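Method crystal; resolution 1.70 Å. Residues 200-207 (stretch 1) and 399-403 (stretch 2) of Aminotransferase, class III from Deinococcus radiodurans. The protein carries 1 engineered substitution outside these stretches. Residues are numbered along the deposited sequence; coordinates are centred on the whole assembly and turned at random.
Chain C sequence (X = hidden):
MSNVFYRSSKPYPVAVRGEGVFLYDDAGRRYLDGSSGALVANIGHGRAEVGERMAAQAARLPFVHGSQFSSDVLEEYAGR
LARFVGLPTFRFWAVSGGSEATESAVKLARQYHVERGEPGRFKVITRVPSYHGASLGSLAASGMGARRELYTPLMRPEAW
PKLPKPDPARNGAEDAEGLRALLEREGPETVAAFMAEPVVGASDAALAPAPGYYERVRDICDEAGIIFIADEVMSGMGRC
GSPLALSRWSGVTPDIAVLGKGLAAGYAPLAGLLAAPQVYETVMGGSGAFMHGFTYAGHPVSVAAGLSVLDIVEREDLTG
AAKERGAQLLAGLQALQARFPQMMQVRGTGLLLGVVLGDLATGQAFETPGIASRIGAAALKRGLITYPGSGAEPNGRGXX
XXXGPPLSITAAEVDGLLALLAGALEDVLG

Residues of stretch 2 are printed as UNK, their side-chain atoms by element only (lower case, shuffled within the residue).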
# COMPACT_ATOMS: atom_id res chain seq x y z
N VAL C 200 -18.99 -11.39 7.57
CA VAL C 200 -18.79 -9.95 7.74
C VAL C 200 -17.78 -9.59 8.82
O VAL C 200 -17.68 -10.25 9.85
CB VAL C 200 -20.13 -9.24 8.03
CG1 VAL C 200 -19.92 -7.75 8.21
CG2 VAL C 200 -21.10 -9.49 6.87
N GLY C 201 -17.05 -8.51 8.57
CA GLY C 201 -16.05 -8.05 9.51
C GLY C 201 -16.55 -6.96 10.45
O GLY C 201 -17.62 -7.08 11.04
N ALA C 202 -15.76 -5.90 10.57
CA ALA C 202 -16.07 -4.77 11.45
C ALA C 202 -17.48 -4.20 11.35
O ALA C 202 -18.09 -3.88 12.37
CB ALA C 202 -15.05 -3.66 11.23
N SER C 203 -18.00 -4.05 10.13
CA SER C 203 -19.33 -3.49 9.92
C SER C 203 -20.44 -4.15 10.74
O SER C 203 -21.34 -3.47 11.24
CB SER C 203 -19.70 -3.53 8.44
OG SER C 203 -19.72 -4.87 7.96
N ASP C 204 -20.39 -5.47 10.86
CA ASP C 204 -21.37 -6.22 11.63
C ASP C 204 -20.62 -7.45 12.11
O ASP C 204 -20.72 -8.52 11.52
CB ASP C 204 -22.55 -6.64 10.74
CG ASP C 204 -23.83 -6.85 11.53
OD1 ASP C 204 -23.77 -7.40 12.64
OD2 ASP C 204 -24.90 -6.45 11.03
N ALA C 205 -19.88 -7.26 13.19
CA ALA C 205 -19.03 -8.29 13.80
C ALA C 205 -19.38 -9.76 13.60
O ALA C 205 -20.25 -10.31 14.28
CB ALA C 205 -18.87 -8.00 15.29
N ALA C 206 -18.67 -10.39 12.67
CA ALA C 206 -18.82 -11.81 12.38
C ALA C 206 -20.18 -12.31 11.92
O ALA C 206 -20.50 -13.49 12.10
CB ALA C 206 -18.37 -12.62 13.60
N LEU C 207 -20.98 -11.43 11.33
CA LEU C 207 -22.29 -11.85 10.83
C LEU C 207 -22.06 -12.85 9.70
O LEU C 207 -21.30 -12.57 8.77
CB LEU C 207 -23.07 -10.65 10.30
CG LEU C 207 -24.43 -11.02 9.69
CD1 LEU C 207 -25.32 -11.60 10.78
CD2 LEU C 207 -25.08 -9.80 9.06
N UNK C 399 -21.31 -0.48 19.29
CA UNK C 399 -22.09 -1.47 20.02
C UNK C 399 -21.65 -2.90 19.71
O UNK C 399 -22.20 -3.86 20.24
o UNK C 399 -24.57 -0.06 17.95
c UNK C 399 -23.58 -1.31 19.71
o UNK C 399 -23.32 -1.77 17.39
c UNK C 399 -23.84 -1.03 18.25
N UNK C 400 -20.65 -3.04 18.83
CA UNK C 400 -20.14 -4.35 18.44
C UNK C 400 -18.68 -4.51 18.84
O UNK C 400 -17.90 -3.56 18.79
c UNK C 400 -23.83 -4.58 16.34
n UNK C 400 -22.75 -4.19 17.00
c UNK C 400 -22.11 -5.59 15.45
c UNK C 400 -21.64 -4.81 16.45
c UNK C 400 -20.25 -4.55 16.93
n UNK C 400 -23.47 -5.42 15.40
N UNK C 401 -18.31 -5.73 19.22
CA UNK C 401 -16.93 -6.04 19.59
C UNK C 401 -16.46 -7.15 18.65
O UNK C 401 -17.08 -8.21 18.58
c UNK C 401 -14.54 -5.68 21.49
c UNK C 401 -15.62 -7.31 23.04
c UNK C 401 -15.48 -6.87 21.59
c UNK C 401 -16.87 -6.51 21.04
N UNK C 402 -15.38 -6.89 17.92
CA UNK C 402 -14.84 -7.89 17.00
C UNK C 402 -13.62 -8.53 17.64
O UNK C 402 -12.68 -7.85 18.04
c UNK C 402 -14.48 -7.23 15.67
c UNK C 402 -15.32 -9.09 14.23
c UNK C 402 -14.15 -8.16 14.49
c UNK C 402 -13.87 -7.33 13.24
N UNK C 403 -13.64 -9.86 17.75
CA UNK C 403 -12.52 -10.59 18.34
C UNK C 403 -11.92 -11.56 17.33
O UNK C 403 -12.59 -12.07 16.44
c UNK C 403 -13.53 -10.54 20.75
c UNK C 403 -12.39 -9.77 21.40
c UNK C 403 -14.20 -11.47 21.77
c UNK C 403 -13.00 -11.37 19.57

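Position 399 carries four side-chain atoms: two carbons in series, the second bearing two oxygens. It makes no contact with stretch 1, although the end of the side chain lies nearer than the sideways CA-to-CB bond would suggest. A carboxylate set one carbon from the backbone identifies Asp-399. Its place in the contact is therefore indirect, through its neighbour in sequence.

Position 400 has six side-chain atoms, one carbon followed by a five-membered ring of three carbons and two nitrogens. Its CA-to-CB bond points toward stretch 1, and the ring presents its edge to Asp-204 and Ala-205. Only histidine has this imidazole ring, so the residue is His-400. With chi1 at -74° (m), its two nitrogens serve different carboxylates. NE2 donates a weak hydrogen bond to OD1 of Asp-204, 3.4 Å away with an N-H...acceptor angle of 135°, while ND1 donates a weak one to OD1 of Asp-399 at 2.5 Å, where the angle of 116° is far from linear. Between these polar ends there is still room for packing: CD2 of the ring lies 3.6 Å from N of Ala-205 and 4.0 Å from its CB. Histidine suits the place because a flat ring whose two nitrogens flank CE1 can reach two acidic groups while its CD2 edge lies against the backbone of Ala-205.

Position 401 shows four carbons forked at the second. Its CA-to-CB bond points away from stretch 1, and CB stays 6.3 Å from CB of Ala-205. Its backbone makes the contact instead: O lies 3.8 Å from CB of Ala-205. The fork beyond CB marks Leu-401. The apolar side chain is buried, as suits leucine, but its packing lies away from this contact.

Position 402 again has four carbons forked at the second, with its CA-to-CB bond pointing toward stretch 1, and its two terminal methyls touch different parts of that loop. This is Leu-402. CD2 approaches N of Ala-202 at 3.6 Å and C of Gly-201 at 3.9 Å, whereas CD1 lies 3.8 Å from CA of Ala-205 and 3.9 Å from N of Ala-206. The fork lets one side chain fill space along both arms of the loop.

Position 403 has four carbons with the same fork. Its CB is 8.0 Å from CB of Ala-205, the nearest approach of the side chain to stretch 1. This is Leu-403; buried and apolar, it continues the strand without joining the contact.

The contact works by alternation along the strand: 400 and 402 face the loop, while 401 points away. Ala-205 sits at the centre, its CA 5.3 Å from that of Leu-402, and its small methyl fits among His-400, Leu-402 and the strand backbone. The type II turn from Asp-204 to Leu-207 includes Ala-205, and a hydrogen bond from N of Leu-207 to O of Asp-204 (2.9 Å) spans it. The contact combines the methyls of Leu-402 packed on the loop's backbone and alanines with the ring edge of His-400, plus one weak hydrogen bond.

Stretch 2, residues 399-403: DHLLL
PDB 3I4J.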